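Local coordinates for transcriptional protein SWT1 (Saccharomyces cerevisiae, PDB 4PQZ) that takes part in transcription, probably as an activator, has RNA endonuclease activity as a whole protein, and ends in the HEPN-like C-terminal domain described here, at residues 84-87 / 88-92; 104-107 / 108-111; 134-137 / 138-142. All blocks are in the same frame, centred on the assembly; numbering follows the deposited sequence.

Contact 1: residues 84-87 / 88-92; sequences NYIY and LFWVS
Asn84 begins a run of i to i+4 pairs that ends in a helix break. Its carbonyl takes the Leu88 amide in a nearly straight bond (N to O 2.7 Å), while its side-chain OD1 comes to 3.5 Å from CG of Leu88. Tyr85 repeats the pattern with Phe89: the two aromatic side chains run alongside each other in the same direction, with Tyr85 CD1 3.7 Å from Phe89 CE2, and the carbonyl O of Tyr85 sits at the edge of the Phe89 ring as well as accepting that residue's amide. At Ile86 the series changes character. Its CG2, anti to the backbone N, touches the edge of the Trp90 indole at CE3 (3.8 Å), yet the Trp90 amide makes just a weak bond, to Tyr87 O at 3.4 Å. Phe89 is the residue that leaves helical geometry and precedes the next helix. With an alanine here the ring is gone, and the Tyr85 ring would probably lose its flanking support, with a gap opened beside Leu58 and Phe94. The kink thus joins helix 79-88 to helix 90-97, with Tyr85 and Ile86 resting on Ile54 of helix 35-62 and Trp90 meeting the ring of Phe98.

Contact 2: residues 104-107 / 108-111; sequences KKNE and WKSL
Glu107 lays a carboxylate oxygen over the indole of its neighbour Trp108: OE1 stands 3.7 Å above the ring plane, over its centre, with the carboxylate and ring planes 77° apart. The same oxygen meets the CD2 methyl of Leu111 at 3.6 Å, so it has the indole face on one side and the leucine methyl roughly at right angles to it. A bend at chi2 of Glu107 (-83°) folds the acid back across the indole. Asn106 and Lys109 make a second pair, in which Asn106 OD1 reaches the aliphatic CD of the lysine at 3.7 Å.

The next shell is the backbone that sets these groups in place. A 3-10 turn carries the amide of Trp108 to Lys105 O in an almost linear bond, N to O 3.0 Å, fixing where the indole leaves the chain. The following amide, of Lys109, reaches Asn106 O from above the carbonyl plane at 3.2 Å. A water then extends the turn by one step, donating to Asn106 O at 2.6 Å and accepting from Ser110 N, a bridge where the backbone itself no longer closes the ring. Farther out, the Trp108 carbonyl takes the hydroxyl of Ser83, and the indole is packed against Ile86 and Trp132, while Phe131 touches Glu107.

Chemically, OE1 of Glu107 is the unusual element: it is buried by the contact with no polar partner in the model, facing the electron-rich indole. Such surroundings would probably pay little toward desolvating a negative charge and might raise the acid's affinity for a proton, whereas the backbone and water bonds carry the order of the turn.

Contact 3: residues 134-137 / 138-142; sequences TVLH and FLFSK
Thr134 and Phe138 open the apolar contacts, their side chains heading off together from the helix, with CG2 of the threonine 3.7 Å from CE2 of the ring. One turn of helix is spanned again by Val135 and Leu139, a pair aligned in the same manner, where CG1 meets CD1 at 3.8 Å. Val135 CG1 is anti to the backbone N (chi1 166°), which carries this methyl along the helix toward the leucine. Leu136 is more loosely engaged, its CD2 lying 4.2 Å from Leu139 CD1 and slightly farther from CE1 of Phe140.

Contacts between rings and backbone form a second class. Phe138 brings CD2 to 3.3 Å from the carbonyl O of Thr134, while the edge of its ring is turned to CA of Val135. Phe140 similarly places CD1 close to Leu136 O.

The hydrogen bonds record the end of helix 122-139. Leu139 N still gives a regular helical bond to Val135 O at 3.0 Å. Phe140 N is shared: it makes a weak bond to Leu136 O and another to His137 O, the latter from above the carbonyl plane. Ser141 then turns back on Phe138 O, which accepts both its amide and its hydroxyl, OG lying 2.9 Å from that oxygen. A chi1 of 73° swings OG over its own backbone, back toward Phe138 O.

Outside the segments, Thr134 OG1 bonds to Gln130 O, His137 NE2 to Glu152, and Lys142 forms a salt bridge with Glu96. The chemistry implies a division of labour: Val135, Leu136, Leu139 and Phe140 are the buried set, Thr134 and Phe138 lie nearer the surface, and serine supplies a hydroxyl donor to a carbonyl at the last turn.

In the fold
Three local turns of the HEPN-like domain meet through aromatic and aliphatic side chains, with lysines adding to the join between contacts 1 and 2. Those two, with centres about 10 Å apart, touch at several points: Trp90 CZ3 approaches Trp108 NE1 at 3.4 Å, and Lys105 lies against Tyr87 in a cation-pi pair. Contact 3 stands farther off, its centre about 15 Å from that of contact 1 and 16 Å from that of contact 2, yet it reaches both. Trp108 CH2 comes to 3.8 Å from Val135 CG1, and Ile86 CD1 to 4.2 Å from Leu139 CD2. Thus Trp108 joins the 104-111 loop to both the 84-92 kink and helix 122-139.

Contact 1: residues 84-87 / 88-92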
loop_
_atom_site.group_PDB
_atom_site.type_symbol
_atom_site.label_atom_id
_atom_site.label_comp_id
_atom_site.label_asym_id
_atom_site.label_seq_id
_atom_site.Cartn_x
_atom_site.Cartn_y
_atom_site.Cartn_z
ATOM N N ASN A 84 1.140 8.580 -6.425
ATOM C CA ASN A 84 0.633 9.642 -7.309
ATOM C C ASN A 84 -0.908 9.617 -7.426
ATOM O O ASN A 84 -1.569 10.657 -7.333
ATOM C CB ASN A 84 1.311 9.572 -8.693
ATOM C CG ASN A 84 0.692 10.538 -9.702
ATOM O OD1 ASN A 84 0.492 11.721 -9.399
ATOM N ND2 ASN A 84 0.366 10.032 -10.902
ATOM N N TYR A 85 -1.488 8.429 -7.585
ATOM C CA TYR A 85 -2.951 8.289 -7.519
ATOM C C TYR A 85 -3.601 8.741 -6.200
ATOM O O TYR A 85 -4.655 9.384 -6.218
ATOM C CB TYR A 85 -3.389 6.867 -7.872
ATOM C CG TYR A 85 -3.462 6.644 -9.359
ATOM C CD1 TYR A 85 -4.087 7.574 -10.197
ATOM C CD2 TYR A 85 -2.870 5.534 -9.935
ATOM C CE1 TYR A 85 -4.129 7.379 -11.560
ATOM C CE2 TYR A 85 -2.913 5.331 -11.288
ATOM C CZ TYR A 85 -3.543 6.249 -12.097
ATOM O OH TYR A 85 -3.572 6.013 -13.438
ATOM N N ILE A 86 -2.978 8.412 -5.068
ATOM C CA ILE A 86 -3.492 8.864 -3.775
ATOM C C ILE A 86 -3.412 10.373 -3.687
ATOM O O ILE A 86 -4.365 11.025 -3.243
ATOM C CB ILE A 86 -2.731 8.237 -2.581
ATOM C CG1 ILE A 86 -2.989 6.731 -2.525
ATOM C CG2 ILE A 86 -3.148 8.890 -1.277
ATOM C CD1 ILE A 86 -2.138 6.018 -1.488
ATOM N N TYR A 87 -2.268 10.917 -4.109
ATOM C CA TYR A 87 -2.076 12.372 -4.298
ATOM C C TYR A 87 -3.114 13.068 -5.216
ATOM O O TYR A 87 -3.741 14.061 -4.831
ATOM C CB TYR A 87 -0.674 12.650 -4.855
ATOM C CG TYR A 87 -0.289 14.104 -4.793
ATOM C CD1 TYR A 87 0.268 14.648 -3.630
ATOM C CD2 TYR A 87 -0.492 14.952 -5.890
ATOM C CE1 TYR A 87 0.621 15.999 -3.566
ATOM C CE2 TYR A 87 -0.142 16.306 -5.833
ATOM C CZ TYR A 87 0.413 16.821 -4.671
ATOM O OH TYR A 87 0.759 18.153 -4.609
ATOM N N LEU A 88 -3.289 12.557 -6.428
ATOM C CA LEU A 88 -4.185 13.210 -7.412
ATOM C C LEU A 88 -5.643 13.177 -6.998
ATOM O O LEU A 88 -6.397 14.094 -7.301
ATOM C CB LEU A 88 -4.076 12.553 -8.788
ATOM C CG LEU A 88 -2.823 12.862 -9.593
ATOM C CD1 LEU A 88 -2.888 12.086 -10.900
ATOM C CD2 LEU A 88 -2.714 14.364 -9.841
ATOM N N PHE A 89 -6.028 12.105 -6.305
ATOM C CA PHE A 89 -7.419 11.889 -5.931
ATOM C C PHE A 89 -7.662 12.113 -4.448
ATOM O O PHE A 89 -8.656 11.632 -3.901
ATOM C CB PHE A 89 -7.888 10.492 -6.376
ATOM C CG PHE A 89 -8.027 10.364 -7.871
ATOM C CD1 PHE A 89 -9.180 10.807 -8.517
ATOM C CD2 PHE A 89 -7.002 9.826 -8.633
ATOM C CE1 PHE A 89 -9.311 10.712 -9.899
ATOM C CE2 PHE A 89 -7.128 9.735 -10.031
ATOM C CZ PHE A 89 -8.284 10.180 -10.654
ATOM N N TRP A 90 -6.768 12.866 -3.812
ATOM C CA TRP A 90 -6.815 13.074 -2.362
ATOM C C TRP A 90 -8.111 13.727 -1.891
ATOM O O TRP A 90 -8.847 13.179 -1.062
ATOM C CB TRP A 90 -5.609 13.897 -1.886
ATOM C CG TRP A 90 -5.553 14.100 -0.371
ATOM C CD1 TRP A 90 -5.899 15.235 0.329
ATOM C CD2 TRP A 90 -5.133 13.147 0.611
ATOM N NE1 TRP A 90 -5.713 15.040 1.676
ATOM C CE2 TRP A 90 -5.236 13.773 1.879
ATOM C CE3 TRP A 90 -4.675 11.825 0.543
ATOM C CZ2 TRP A 90 -4.916 13.118 3.066
ATOM C CZ3 TRP A 90 -4.336 11.185 1.721
ATOM C CH2 TRP A 90 -4.465 11.825 2.965
ATOM N N VAL A 91 -8.384 14.905 -2.426
ATOM C CA VAL A 91 -9.553 15.679 -2.038
ATOM C C VAL A 91 -10.856 14.955 -2.370
ATOM O O VAL A 91 -11.794 14.963 -1.573
ATOM C CB VAL A 91 -9.494 17.077 -2.703
ATOM C CG1 VAL A 91 -10.800 17.840 -2.501
ATOM C CG2 VAL A 91 -8.271 17.867 -2.175
ATOM N N SER A 92 -10.903 14.311 -3.537
ATOM C CA SER A 92 -12.112 13.643 -4.010
ATOM C C SER A 92 -12.394 12.312 -3.326
ATOM O O SER A 92 -13.549 11.993 -2.987
ATOM C CB SER A 92 -12.026 13.395 -5.529
ATOM O OG SER A 92 -12.061 14.616 -6.263
#

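Contact 2: residues 104-107 / 108-111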
loop_
_atom_site.group_PDB
_atom_site.type_symbol
_atom_site.label_atom_id
_atom_site.label_comp_id
_atom_site.label_asym_id
_atom_site.label_seq_id
_atom_site.Cartn_x
_atom_site.Cartn_y
_atom_site.Cartn_z
ATOM N N LYS A 104 -1.232 13.735 5.785
ATOM C CA LYS A 104 -1.793 14.805 4.952
ATOM C C LYS A 104 -1.448 14.595 3.477
ATOM O O LYS A 104 -0.549 13.806 3.148
ATOM C CB LYS A 104 -1.253 16.179 5.369
ATOM C CG LYS A 104 -1.710 16.675 6.713
ATOM C CD LYS A 104 -1.134 18.048 7.008
ATOM C CE LYS A 104 -1.300 18.402 8.478
ATOM N NZ LYS A 104 -0.541 19.623 8.876
ATOM N N LYS A 105 -2.149 15.328 2.613
ATOM C CA LYS A 105 -1.966 15.268 1.162
ATOM C C LYS A 105 -0.500 15.233 0.738
ATOM O O LYS A 105 -0.080 14.333 0.016
ATOM C CB LYS A 105 -2.688 16.451 0.494
ATOM C CG LYS A 105 -2.386 16.635 -1.008
ATOM C CD LYS A 105 -3.383 17.581 -1.692
ATOM C CE LYS A 105 -2.957 17.956 -3.114
ATOM N NZ LYS A 105 -2.890 16.792 -4.042
ATOM N N ASN A 106 0.276 16.203 1.216
ATOM C CA ASN A 106 1.694 16.336 0.862
ATOM C C ASN A 106 2.599 15.097 1.077
ATOM O O ASN A 106 3.639 14.959 0.431
ATOM C CB ASN A 106 2.279 17.573 1.548
ATOM C CG ASN A 106 3.711 17.846 1.136
ATOM O OD1 ASN A 106 3.968 18.379 0.056
ATOM N ND2 ASN A 106 4.655 17.481 1.999
ATOM N N GLU A 107 2.195 14.190 1.966
ATOM C CA GLU A 107 2.930 12.942 2.204
ATOM C C GLU A 107 3.070 12.081 0.920
ATOM O O GLU A 107 4.021 11.290 0.782
ATOM C CB GLU A 107 2.232 12.139 3.319
ATOM C CG GLU A 107 3.168 11.452 4.343
ATOM C CD GLU A 107 3.698 10.122 3.842
ATOM O OE1 GLU A 107 3.075 9.563 2.916
ATOM O OE2 GLU A 107 4.731 9.639 4.360
ATOM N N TRP A 108 2.120 12.235 -0.008
ATOM C CA TRP A 108 2.076 11.402 -1.217
ATOM C C TRP A 108 2.679 12.062 -2.448
ATOM O O TRP A 108 2.741 11.461 -3.517
ATOM C CB TRP A 108 0.645 10.975 -1.503
ATOM C CG TRP A 108 0.030 10.332 -0.306
ATOM C CD1 TRP A 108 -0.882 10.884 0.541
ATOM C CD2 TRP A 108 0.333 9.035 0.214
ATOM N NE1 TRP A 108 -1.200 10.003 1.528
ATOM C CE2 TRP A 108 -0.466 8.861 1.361
ATOM C CE3 TRP A 108 1.177 7.991 -0.193
ATOM C CZ2 TRP A 108 -0.434 7.686 2.119
ATOM C CZ3 TRP A 108 1.200 6.812 0.566
ATOM C CH2 TRP A 108 0.412 6.682 1.709
ATOM N N LYS A 109 3.137 13.293 -2.287
ATOM C CA LYS A 109 3.764 14.026 -3.378
ATOM C C LYS A 109 5.055 13.338 -3.830
ATOM O O LYS A 109 5.309 13.179 -5.027
ATOM C CB LYS A 109 4.027 15.465 -2.933
ATOM C CG LYS A 109 4.276 16.469 -4.056
ATOM C CD LYS A 109 3.959 17.886 -3.577
ATOM C CE LYS A 109 4.901 18.908 -4.186
ATOM N NZ LYS A 109 5.170 18.607 -5.613
ATOM N N SER A 110 5.870 12.936 -2.863
ATOM C CA SER A 110 7.121 12.225 -3.141
ATOM C C SER A 110 7.508 11.419 -1.909
ATOM O O SER A 110 8.028 11.959 -0.930
ATOM C CB SER A 110 8.254 13.196 -3.519
ATOM O OG SER A 110 9.380 12.505 -4.060
ATOM N N LEU A 111 7.214 10.128 -1.960
ATOM C CA LEU A 111 7.575 9.208 -0.893
ATOM C C LEU A 111 9.085 9.061 -0.819
ATOM O O LEU A 111 9.764 9.088 -1.849
ATOM C CB LEU A 111 6.970 7.825 -1.149
ATOM C CG LEU A 111 5.488 7.552 -0.910
ATOM C CD1 LEU A 111 5.193 6.097 -1.285
ATOM C CD2 LEU A 111 5.136 7.824 0.550
HETATM O O HOH W 1 6.086 14.195 -0.186
#

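Contact 3: residues 134-137 / 138-142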
loop_
_atom_site.group_PDB
_atom_site.type_symbol
_atom_site.label_atom_id
_atom_site.label_comp_id
_atom_site.label_asym_id
_atom_site.label_seq_id
_atom_site.Cartn_x
_atom_site.Cartn_y
_atom_site.Cartn_z
ATOM N N THR A 134 0.052 0.173 8.386
ATOM C CA THR A 134 -0.766 1.277 8.884
ATOM C C THR A 134 -1.614 1.868 7.738
ATOM O O THR A 134 -2.822 2.013 7.882
ATOM C CB THR A 134 0.139 2.391 9.506
ATOM O OG1 THR A 134 0.935 1.843 10.558
ATOM C CG2 THR A 134 -0.685 3.563 10.064
ATOM N N VAL A 135 -0.966 2.180 6.606
ATOM C CA VAL A 135 -1.614 2.780 5.429
ATOM C C VAL A 135 -2.689 1.885 4.781
ATOM O O VAL A 135 -3.792 2.352 4.467
ATOM C CB VAL A 135 -0.566 3.195 4.366
ATOM C CG1 VAL A 135 -1.214 3.503 3.025
ATOM C CG2 VAL A 135 0.247 4.387 4.860
ATOM N N LEU A 136 -2.372 0.605 4.582
ATOM C CA LEU A 136 -3.352 -0.339 4.049
ATOM C C LEU A 136 -4.625 -0.415 4.888
ATOM O O LEU A 136 -5.715 -0.593 4.355
ATOM C CB LEU A 136 -2.741 -1.718 3.857
ATOM C CG LEU A 136 -1.780 -1.787 2.667
ATOM C CD1 LEU A 136 -0.995 -3.104 2.644
ATOM C CD2 LEU A 136 -2.502 -1.521 1.349
ATOM N N HIS A 137 -4.481 -0.272 6.195
ATOM C CA HIS A 137 -5.628 -0.163 7.079
ATOM C C HIS A 137 -6.599 0.940 6.668
ATOM O O HIS A 137 -7.790 0.688 6.515
ATOM C CB HIS A 137 -5.173 0.033 8.529
ATOM C CG HIS A 137 -4.750 -1.238 9.197
ATOM N ND1 HIS A 137 -3.960 -1.267 10.329
ATOM C CD2 HIS A 137 -5.016 -2.531 8.898
ATOM C CE1 HIS A 137 -3.755 -2.516 10.689
ATOM N NE2 HIS A 137 -4.381 -3.308 9.832
ATOM N N PHE A 138 -6.089 2.157 6.492
ATOM C CA PHE A 138 -6.919 3.286 6.059
ATOM C C PHE A 138 -7.494 3.074 4.658
ATOM O O PHE A 138 -8.660 3.371 4.415
ATOM C CB PHE A 138 -6.137 4.607 6.147
ATOM C CG PHE A 138 -5.672 4.935 7.552
ATOM C CD1 PHE A 138 -6.600 5.232 8.536
ATOM C CD2 PHE A 138 -4.319 4.924 7.881
ATOM C CE1 PHE A 138 -6.191 5.508 9.844
ATOM C CE2 PHE A 138 -3.897 5.200 9.177
ATOM C CZ PHE A 138 -4.835 5.494 10.166
ATOM N N LEU A 139 -6.680 2.525 3.760
ATOM C CA LEU A 139 -7.115 2.238 2.396
ATOM C C LEU A 139 -8.151 1.114 2.324
ATOM O O LEU A 139 -8.848 0.988 1.316
ATOM C CB LEU A 139 -5.928 1.914 1.478
ATOM C CG LEU A 139 -4.839 2.962 1.215
ATOM C CD1 LEU A 139 -3.733 2.329 0.372
ATOM C CD2 LEU A 139 -5.386 4.199 0.538
ATOM N N PHE A 140 -8.256 0.307 3.385
ATOM C CA PHE A 140 -9.277 -0.757 3.455
ATOM C C PHE A 140 -10.496 -0.339 4.282
ATOM O O PHE A 140 -11.460 -1.097 4.395
ATOM C CB PHE A 140 -8.694 -2.056 4.050
ATOM C CG PHE A 140 -8.090 -2.993 3.024
ATOM C CD1 PHE A 140 -7.044 -2.579 2.210
ATOM C CD2 PHE A 140 -8.568 -4.289 2.882
ATOM C CE1 PHE A 140 -6.493 -3.433 1.274
ATOM C CE2 PHE A 140 -8.016 -5.154 1.938
ATOM C CZ PHE A 140 -6.970 -4.720 1.140
ATOM N N SER A 141 -10.451 0.869 4.844
ATOM C CA SER A 141 -11.383 1.265 5.904
ATOM C C SER A 141 -12.875 1.269 5.503
ATOM O O SER A 141 -13.756 1.294 6.370
ATOM C CB SER A 141 -10.989 2.621 6.506
ATOM O OG SER A 141 -11.267 3.688 5.608
ATOM N N LYS A 142 -13.157 1.238 4.207
ATOM C CA LYS A 142 -14.541 1.175 3.760
ATOM C C LYS A 142 -14.804 -0.078 2.952
ATOM O O LYS A 142 -15.852 -0.207 2.328
ATOM C CB LYS A 142 -14.920 2.420 2.950
ATOM C CG LYS A 142 -14.770 3.724 3.737
ATOM C CD LYS A 142 -15.388 4.868 2.965
ATOM C CE LYS A 142 -16.325 5.691 3.829
ATOM N NZ LYS A 142 -17.213 6.540 2.973
#